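Local coordinates for MOBA relate protein (Mycobacterium sp., PDB 2WAW) that is of unknown function but carries a MobA-like nucleotidyltransferase domain of the GT-A clan, and so probably transfers a nucleotidyl group, at residues 3-14 with 45-54; 33-44 with 102-111. All coordinates share one frame; numbering follows the deposited sequence.

Overall arrangement
Both contacts lie in the half of a GT-A-type, Rossmann-like domain that in relatives binds the nucleotide, and probably does so here; their centres are about 10 Å apart and each about 8 Å from the centre of the chain. Interaction 1 pairs strands 6-12 and 48-53 edge to edge; interaction 2 lays helix 33-42 against the end of strand 98-103 and the loop that follows. Along the chain the segments alternate: strand 6-12, helix 33-42, strand 48-53, strand 98-103. The helix thus belongs to the crossover that joins the two strands of interaction 1, and strand 6-12 lies between 48-53 and 98-103. Probable backbone hydrogen bonds, Leu11 N to Met102 O and Gly104 N to Leu11 O, connect the two contacts.

Interaction 1: 3-14 with 45-54; sequences RSRVTGVVLAAG and PFDQLIVTLG
Gly8 and Phe46 meet at the start of the parallel pairing of strands 6-12 and 48-53, the two strands of a beta-alpha-beta unit in this Rossmann-like sheet, their axes 19° apart. The backbone ladder alternates in the parallel manner: Gly8 N gives to Gln48 O and Gly8 O accepts from Ile50 N, then Val10 N gives to Ile50 O and Val10 O accepts from Thr52 N.

The apolar contacts of Phe46, Val51 and Ala12 lie on the face toward helix 33-42, and helix 111-121 also borders Phe46. The Phe46 ring lies flat over the glycine, with Gly8 CA 3.5 Å from the ring centroid and 1° off its normal. Val6 CG1 meets the ring edge at CD1, and farther along Val51 CG1 reaches Ala12 CB.

Polar side chains close both ends. The Asp47 carboxylate takes Ser4 N on OD1 at 2.9 Å, nearly straight, and Arg5 N on OD2 at 2.8 Å from above its plane. The Arg3 guanidinium adds charge alone, its face turned to OD2. Thr7 OG1 donates in the carbonyl plane to Gln48 OE1 at 2.7 Å, an oxygen that Asp93 N also grips. At the far end, with chi1 67°, Thr52 OG1 swings back over its own backbone to accept from Ala12 N at 3.1 Å, while also bonding Ser84 OG.

Interaction 2: 33-44 with 102-111; sequences LLGATLAMARRC and MLGDQPGITA
Thr37 OG1 donates to Gly104 O at 2.8 Å, reaching that carbonyl from above its plane, 63° out of it, rather than along a lone pair. Its chi1 of -58° sets OG1 beside the backbone N and sends CG2 the other way, to 3.5 Å from Leu103 O; the two branches thus meet the successive carbonyls of Leu103 and Gly104 where the chain leaves the strand. Gly104 itself lies close under the helix: Leu34 CD1 touches its CA at 3.8 Å.

Pro107 fits against the same helix face, CB on Ala36 CB and CD on Leu33 CD1, both at 3.8 Å. One turn on, Met40 is bent at chi2 and chi3, which brings its CE to 3.8 Å from Ile109 CG2, while its CG lies 3.2 Å from Ile109 O. At the end of the segment Cys44 SG meets the CA of Ala111, the first residue of helix 111-121.

Helix 33-42 is thus wedged between this loop and the sheet: Leu38 and Ala41 pack on Val10 of strand 6-12, Leu34 on Leu53 of strand 48-53, while Ile109 reaches across to strand 134-142.

Interaction 1: 3-14 with 45-54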
loop_
_atom_site.group_PDB
_atom_site.type_symbol
_atom_site.label_atom_id
_atom_site.label_comp_id
_atom_site.label_asym_id
_atom_site.label_seq_id
_atom_site.Cartn_x
_atom_site.Cartn_y
_atom_site.Cartn_z
ATOM N N ARG A 3 -2.386 8.164 20.209
ATOM C CA ARG A 3 -2.902 7.207 19.232
ATOM C C ARG A 3 -3.337 7.920 17.960
ATOM O O ARG A 3 -3.918 9.005 18.025
ATOM C CB ARG A 3 -4.144 6.513 19.774
ATOM C CG ARG A 3 -3.982 5.729 21.033
ATOM C CD ARG A 3 -4.786 4.459 20.881
ATOM N NE ARG A 3 -4.021 3.473 20.118
ATOM C CZ ARG A 3 -4.438 2.246 19.841
ATOM N NH1 ARG A 3 -3.653 1.421 19.156
ATOM N NH2 ARG A 3 -5.636 1.842 20.252
ATOM N N SER A 4 -3.092 7.299 16.807
ATOM C CA SER A 4 -3.617 7.834 15.544
ATOM C C SER A 4 -5.006 7.284 15.241
ATOM O O SER A 4 -5.758 7.905 14.498
ATOM C CB SER A 4 -2.683 7.514 14.369
ATOM O OG SER A 4 -2.661 6.125 14.120
ATOM N N ARG A 5 -5.318 6.107 15.799
ATOM C CA ARG A 5 -6.520 5.334 15.423
ATOM C C ARG A 5 -6.538 5.008 13.918
ATOM O O ARG A 5 -7.587 4.973 13.266
ATOM C CB ARG A 5 -7.796 6.021 15.886
ATOM C CG ARG A 5 -7.770 6.314 17.368
ATOM C CD ARG A 5 -9.091 6.772 17.926
ATOM N NE ARG A 5 -8.982 6.851 19.382
ATOM C CZ ARG A 5 -9.859 7.444 20.189
ATOM N NH1 ARG A 5 -10.944 8.035 19.698
ATOM N NH2 ARG A 5 -9.638 7.448 21.496
ATOM N N VAL A 6 -5.348 4.770 13.385
ATOM C CA VAL A 6 -5.191 4.384 11.979
ATOM C C VAL A 6 -4.332 3.107 11.872
ATOM O O VAL A 6 -3.267 3.007 12.489
ATOM C CB VAL A 6 -4.557 5.530 11.115
ATOM C CG1 VAL A 6 -4.423 5.062 9.672
ATOM C CG2 VAL A 6 -5.413 6.787 11.170
ATOM N N THR A 7 -4.793 2.167 11.045
ATOM C CA THR A 7 -3.999 0.998 10.675
ATOM C C THR A 7 -3.490 1.181 9.258
ATOM O O THR A 7 -4.270 1.505 8.370
ATOM C CB THR A 7 -4.844 -0.285 10.760
ATOM O OG1 THR A 7 -5.092 -0.577 12.141
ATOM C CG2 THR A 7 -4.097 -1.464 10.132
ATOM N N GLY A 8 -2.191 0.997 9.060
ATOM C CA GLY A 8 -1.619 0.967 7.711
ATOM C C GLY A 8 -1.668 -0.437 7.150
ATOM O O GLY A 8 -1.458 -1.399 7.877
ATOM N N VAL A 9 -1.944 -0.558 5.848
ATOM C CA VAL A 9 -2.008 -1.857 5.196
ATOM C C VAL A 9 -1.164 -1.748 3.923
ATOM O O VAL A 9 -1.495 -0.990 3.012
ATOM C CB VAL A 9 -3.467 -2.250 4.808
ATOM C CG1 VAL A 9 -3.501 -3.628 4.069
ATOM C CG2 VAL A 9 -4.406 -2.269 6.046
ATOM N N VAL A 10 -0.070 -2.493 3.886
ATOM C CA VAL A 10 0.790 -2.550 2.717
ATOM C C VAL A 10 0.452 -3.831 1.965
ATOM O O VAL A 10 0.683 -4.948 2.474
ATOM C CB VAL A 10 2.266 -2.548 3.124
ATOM C CG1 VAL A 10 3.169 -2.722 1.896
ATOM C CG2 VAL A 10 2.639 -1.260 3.828
ATOM N N LEU A 11 -0.109 -3.666 0.770
ATOM C CA LEU A 11 -0.501 -4.817 -0.069
ATOM C C LEU A 11 0.706 -5.261 -0.875
ATOM O O LEU A 11 1.195 -4.521 -1.746
ATOM C CB LEU A 11 -1.684 -4.449 -0.980
ATOM C CG LEU A 11 -2.918 -3.960 -0.213
ATOM C CD1 LEU A 11 -3.923 -3.365 -1.212
ATOM C CD2 LEU A 11 -3.592 -5.108 0.541
ATOM N N ALA A 12 1.220 -6.443 -0.537
ATOM C CA ALA A 12 2.477 -6.930 -1.124
ATOM C C ALA A 12 2.398 -8.385 -1.571
ATOM O O ALA A 12 3.406 -9.095 -1.583
ATOM C CB ALA A 12 3.645 -6.711 -0.153
ATOM N N ALA A 13 1.191 -8.792 -1.947
ATOM C CA ALA A 13 0.910 -10.159 -2.398
ATOM C C ALA A 13 0.753 -10.187 -3.924
ATOM O O ALA A 13 -0.061 -9.452 -4.502
ATOM C CB ALA A 13 -0.355 -10.685 -1.709
ATOM N N GLY A 14 1.546 -11.029 -4.576
ATOM C CA GLY A 14 1.435 -11.223 -6.023
ATOM C C GLY A 14 1.867 -10.067 -6.904
ATOM O O GLY A 14 2.786 -9.318 -6.549
ATOM N N PRO A 45 2.237 7.707 10.841
ATOM C CA PRO A 45 1.494 7.719 12.100
ATOM C C PRO A 45 0.429 6.615 12.142
ATOM O O PRO A 45 -0.783 6.895 12.157
ATOM C CB PRO A 45 0.873 9.120 12.146
ATOM C CG PRO A 45 0.884 9.639 10.724
ATOM C CD PRO A 45 1.742 8.722 9.882
ATOM N N PHE A 46 0.880 5.366 12.113
ATOM C CA PHE A 46 -0.018 4.234 12.265
ATOM C C PHE A 46 0.118 3.655 13.657
ATOM O O PHE A 46 1.216 3.638 14.224
ATOM C CB PHE A 46 0.341 3.103 11.291
ATOM C CG PHE A 46 0.326 3.503 9.827
ATOM C CD1 PHE A 46 -0.691 4.316 9.309
ATOM C CD2 PHE A 46 1.321 3.039 8.959
ATOM C CE1 PHE A 46 -0.720 4.654 7.944
ATOM C CE2 PHE A 46 1.318 3.367 7.596
ATOM C CZ PHE A 46 0.287 4.180 7.070
ATOM N N ASP A 47 -0.982 3.121 14.175
ATOM C CA ASP A 47 -0.961 2.354 15.419
ATOM C C ASP A 47 -0.651 0.882 15.166
ATOM O O ASP A 47 -0.219 0.154 16.076
ATOM C CB ASP A 47 -2.317 2.418 16.111
ATOM C CG ASP A 47 -2.671 3.809 16.622
ATOM O OD1 ASP A 47 -1.793 4.691 16.716
ATOM O OD2 ASP A 47 -3.863 3.992 16.942
ATOM N N GLN A 48 -0.892 0.442 13.932
ATOM C CA GLN A 48 -0.729 -0.944 13.538
ATOM C C GLN A 48 -0.303 -0.925 12.081
ATOM O O GLN A 48 -0.788 -0.084 11.321
ATOM C CB GLN A 48 -2.068 -1.685 13.677
ATOM C CG GLN A 48 -2.089 -3.097 13.081
ATOM C CD GLN A 48 -3.451 -3.738 13.129
ATOM O OE1 GLN A 48 -4.490 -3.060 13.019
ATOM N NE2 GLN A 48 -3.464 -5.057 13.254
ATOM N N LEU A 49 0.558 -1.849 11.702
ATOM C CA LEU A 49 0.940 -2.016 10.327
ATOM C C LEU A 49 0.839 -3.468 9.890
ATOM O O LEU A 49 1.488 -4.281 10.399
ATOM C CB LEU A 49 2.348 -1.484 10.092
ATOM C CG LEU A 49 2.959 -1.514 8.699
ATOM C CD1 LEU A 49 2.090 -0.777 7.718
ATOM C CD2 LEU A 49 4.317 -0.876 8.754
ATOM N N ILE A 50 0.011 -3.700 8.888
ATOM C CA ILE A 50 -0.234 -5.007 8.304
ATOM C C ILE A 50 0.419 -5.100 6.922
ATOM O O ILE A 50 0.356 -4.199 6.170
ATOM C CB ILE A 50 -1.733 -5.242 8.084
ATOM C CG1 ILE A 50 -2.486 -5.292 9.415
ATOM C CG2 ILE A 50 -1.984 -6.477 7.250
ATOM C CD1 ILE A 50 -3.925 -5.265 9.261
ATOM N N VAL A 51 1.085 -6.195 6.675
ATOM C CA VAL A 51 1.653 -6.447 5.348
ATOM C C VAL A 51 1.108 -7.764 4.834
ATOM O O VAL A 51 1.128 -8.780 5.550
ATOM C CB VAL A 51 3.192 -6.538 5.398
ATOM C CG1 VAL A 51 3.799 -6.591 3.963
ATOM C CG2 VAL A 51 3.771 -5.395 6.222
ATOM N N THR A 52 0.600 -7.749 3.595
ATOM C CA THR A 52 0.119 -8.998 2.992
ATOM C C THR A 52 1.174 -9.555 2.057
ATOM O O THR A 52 1.887 -8.808 1.370
ATOM C CB THR A 52 -1.211 -8.827 2.209
ATOM O OG1 THR A 52 -0.970 -7.997 1.065
ATOM C CG2 THR A 52 -2.299 -8.156 3.079
ATOM N N LEU A 53 1.266 -10.878 2.045
ATOM C CA LEU A 53 2.220 -11.569 1.195
ATOM C C LEU A 53 1.527 -12.751 0.564
ATOM O O LEU A 53 0.604 -13.328 1.151
ATOM C CB LEU A 53 3.417 -12.043 2.023
ATOM C CG LEU A 53 4.264 -10.979 2.718
ATOM C CD1 LEU A 53 5.315 -11.637 3.588
ATOM C CD2 LEU A 53 4.908 -10.143 1.683
ATOM N N GLY A 54 1.981 -13.125 -0.625
ATOM C CA GLY A 54 1.368 -14.236 -1.342
ATOM C C GLY A 54 2.289 -15.438 -1.466
ATOM O O GLY A 54 2.952 -15.833 -0.498
HETATM O O HOH W 1 -3.358 -0.748 17.105
HETATM O O HOH W 2 4.503 -11.564 -1.249
#

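Interaction 2: 33-44 with 102-111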
loop_
_atom_site.group_PDB
_atom_site.type_symbol
_atom_site.label_atom_id
_atom_site.label_comp_id
_atom_site.label_asym_id
_atom_site.label_seq_id
_atom_site.Cartn_x
_atom_site.Cartn_y
_atom_site.Cartn_z
ATOM N N LEU A 33 12.999 -3.823 -2.488
ATOM C CA LEU A 33 11.898 -2.967 -2.821
ATOM C C LEU A 33 10.851 -2.954 -1.713
ATOM O O LEU A 33 10.479 -1.949 -1.260
ATOM C CB LEU A 33 11.270 -3.453 -4.123
ATOM C CG LEU A 33 10.026 -2.777 -4.713
ATOM C CD1 LEU A 33 10.244 -1.313 -4.932
ATOM C CD2 LEU A 33 9.592 -3.457 -5.963
ATOM N N LEU A 34 10.464 -4.116 -1.243
ATOM C CA LEU A 34 9.545 -4.135 -0.139
ATOM C C LEU A 34 10.118 -3.531 1.152
ATOM O O LEU A 34 9.432 -2.900 1.867
ATOM C CB LEU A 34 9.007 -5.521 0.137
ATOM C CG LEU A 34 8.019 -5.614 1.289
ATOM C CD1 LEU A 34 6.783 -4.801 1.052
ATOM C CD2 LEU A 34 7.615 -7.041 1.526
ATOM N N GLY A 35 11.389 -3.791 1.408
ATOM C CA GLY A 35 12.081 -3.234 2.575
ATOM C C GLY A 35 12.066 -1.716 2.562
ATOM O O GLY A 35 11.873 -1.064 3.596
ATOM N N ALA A 36 12.244 -1.139 1.379
ATOM C CA ALA A 36 12.205 0.306 1.261
ATOM C C ALA A 36 10.815 0.879 1.572
ATOM O O ALA A 36 10.677 1.882 2.307
ATOM C CB ALA A 36 12.668 0.731 -0.130
ATOM N N THR A 37 9.784 0.227 1.045
ATOM C CA THR A 37 8.408 0.644 1.328
ATOM C C THR A 37 8.078 0.511 2.822
ATOM O O THR A 37 7.480 1.407 3.413
ATOM C CB THR A 37 7.412 -0.145 0.495
ATOM O OG1 THR A 37 7.734 0.062 -0.887
ATOM C CG2 THR A 37 5.979 0.314 0.776
ATOM N N LEU A 38 8.508 -0.590 3.438
ATOM C CA LEU A 38 8.196 -0.797 4.860
ATOM C C LEU A 38 8.978 0.137 5.778
ATOM O O LEU A 38 8.455 0.574 6.818
ATOM C CB LEU A 38 8.395 -2.262 5.249
ATOM C CG LEU A 38 7.461 -3.273 4.562
ATOM C CD1 LEU A 38 7.799 -4.662 5.079
ATOM C CD2 LEU A 38 5.983 -2.968 4.796
ATOM N N ALA A 39 10.208 0.473 5.382
ATOM C CA ALA A 39 11.003 1.492 6.101
ATOM C C ALA A 39 10.215 2.795 6.206
ATOM O O ALA A 39 10.148 3.405 7.284
ATOM C CB ALA A 39 12.327 1.730 5.396
ATOM N N MET A 40 9.592 3.207 5.102
ATOM C CA MET A 40 8.770 4.422 5.087
ATOM C C MET A 40 7.468 4.232 5.886
ATOM O O MET A 40 7.074 5.106 6.679
ATOM C CB MET A 40 8.532 4.858 3.628
ATOM C CG MET A 40 7.617 6.062 3.436
ATOM S SD MET A 40 5.859 5.651 3.573
ATOM C CE MET A 40 5.694 4.448 2.262
ATOM N N ALA A 41 6.815 3.084 5.688
ATOM C CA ALA A 41 5.528 2.811 6.350
ATOM C C ALA A 41 5.678 2.836 7.876
ATOM O O ALA A 41 4.767 3.270 8.597
ATOM C CB ALA A 41 4.936 1.486 5.870
ATOM N N ARG A 42 6.823 2.363 8.371
ATOM C CA ARG A 42 7.055 2.348 9.823
ATOM C C ARG A 42 7.140 3.757 10.412
ATOM O O ARG A 42 6.840 3.968 11.598
ATOM C CB ARG A 42 8.327 1.557 10.145
ATOM C CG ARG A 42 8.176 0.048 9.951
ATOM C CD ARG A 42 9.536 -0.585 10.221
ATOM N NE ARG A 42 9.602 -2.024 9.987
ATOM C CZ ARG A 42 9.406 -2.943 10.931
ATOM N NH1 ARG A 42 9.104 -2.600 12.179
ATOM N NH2 ARG A 42 9.516 -4.223 10.622
ATOM N N ARG A 43 7.547 4.722 9.584
ATOM C CA ARG A 43 7.653 6.112 10.013
ATOM C C ARG A 43 6.349 6.917 9.929
ATOM O O ARG A 43 6.328 8.103 10.331
ATOM C CB ARG A 43 8.746 6.818 9.222
ATOM C CG ARG A 43 10.120 6.198 9.387
ATOM C CD ARG A 43 11.206 7.011 8.678
ATOM N NE ARG A 43 10.894 7.334 7.283
ATOM C CZ ARG A 43 11.436 6.740 6.220
ATOM N NH1 ARG A 43 12.329 5.769 6.365
ATOM N NH2 ARG A 43 11.082 7.123 5.001
ATOM N N CYS A 44 5.293 6.298 9.394
ATOM C CA CYS A 44 3.969 6.926 9.295
ATOM C C CYS A 44 3.262 6.857 10.646
ATOM O O CYS A 44 3.619 6.019 11.471
ATOM C CB CYS A 44 3.106 6.217 8.259
ATOM S SG CYS A 44 3.763 6.393 6.580
ATOM N N MET A 102 -1.527 1.076 0.844
ATOM C CA MET A 102 -0.462 1.360 -0.094
ATOM C C MET A 102 0.078 0.059 -0.644
ATOM O O MET A 102 -0.220 -1.026 -0.139
ATOM C CB MET A 102 0.636 2.167 0.561
ATOM C CG MET A 102 1.587 1.333 1.348
ATOM S SD MET A 102 2.718 2.410 2.212
ATOM C CE MET A 102 1.899 2.564 3.808
ATOM N N LEU A 103 0.778 0.162 -1.771
ATOM C CA LEU A 103 1.362 -1.023 -2.412
ATOM C C LEU A 103 2.776 -1.266 -1.908
ATOM O O LEU A 103 3.508 -0.310 -1.652
ATOM C CB LEU A 103 1.393 -0.869 -3.943
ATOM C CG LEU A 103 0.026 -0.670 -4.636
ATOM C CD1 LEU A 103 0.191 -0.684 -6.151
ATOM C CD2 LEU A 103 -0.988 -1.724 -4.219
ATOM N N GLY A 104 3.183 -2.532 -1.818
ATOM C CA GLY A 104 4.528 -2.891 -1.362
ATOM C C GLY A 104 5.638 -2.400 -2.290
ATOM O O GLY A 104 6.822 -2.364 -1.901
ATOM N N ASP A 105 5.242 -2.029 -3.512
ATOM C CA ASP A 105 6.173 -1.614 -4.566
ATOM C C ASP A 105 6.134 -0.109 -4.870
ATOM O O ASP A 105 6.583 0.337 -5.932
ATOM C CB ASP A 105 6.007 -2.451 -5.857
ATOM C CG ASP A 105 4.574 -2.472 -6.373
ATOM O OD1 ASP A 105 3.698 -2.958 -5.620
ATOM O OD2 ASP A 105 4.335 -2.056 -7.533
ATOM N N GLN A 106 5.659 0.673 -3.924
ATOM C CA GLN A 106 5.631 2.121 -4.012
ATOM C C GLN A 106 6.401 2.825 -2.873
ATOM O O GLN A 106 5.811 3.454 -2.030
ATOM C CB GLN A 106 4.196 2.619 -3.944
ATOM C CG GLN A 106 3.276 2.209 -4.999
ATOM C CD GLN A 106 1.801 2.492 -4.666
ATOM O OE1 GLN A 106 1.197 1.865 -3.820
ATOM N NE2 GLN A 106 1.236 3.396 -5.378
ATOM N N PRO A 107 7.718 2.683 -2.873
ATOM C CA PRO A 107 8.527 3.237 -1.779
ATOM C C PRO A 107 8.651 4.751 -1.785
ATOM O O PRO A 107 9.128 5.334 -0.801
ATOM C CB PRO A 107 9.905 2.599 -2.000
ATOM C CG PRO A 107 9.964 2.318 -3.482
ATOM C CD PRO A 107 8.530 1.937 -3.847
ATOM N N GLY A 108 8.251 5.376 -2.891
ATOM C CA GLY A 108 8.347 6.830 -3.053
ATOM C C GLY A 108 7.269 7.630 -2.345
ATOM O O GLY A 108 7.328 8.844 -2.298
ATOM N N ILE A 109 6.253 6.954 -1.821
ATOM C CA ILE A 109 5.268 7.602 -0.949
ATOM C C ILE A 109 6.008 8.167 0.268
ATOM O O ILE A 109 7.023 7.609 0.682
ATOM C CB ILE A 109 4.199 6.547 -0.533
ATOM C CG1 ILE A 109 3.278 6.251 -1.721
ATOM C CG2 ILE A 109 3.386 7.004 0.684
ATOM C CD1 ILE A 109 2.392 5.019 -1.496
ATOM N N THR A 110 5.515 9.273 0.829
ATOM C CA THR A 110 6.140 9.891 2.001
ATOM C C THR A 110 5.252 9.831 3.235
ATOM O O THR A 110 4.014 9.820 3.139
ATOM C CB THR A 110 6.513 11.384 1.772
ATOM O OG1 THR A 110 5.326 12.178 1.636
ATOM C CG2 THR A 110 7.385 11.546 0.547
ATOM N N ALA A 111 5.897 9.773 4.399
ATOM C CA ALA A 111 5.201 9.814 5.674
ATOM C C ALA A 111 4.415 11.122 5.843
ATOM O O ALA A 111 3.322 11.113 6.416
ATOM C CB ALA A 111 6.174 9.586 6.836
HETATM O O HOH W 3 9.003 9.632 4.300
#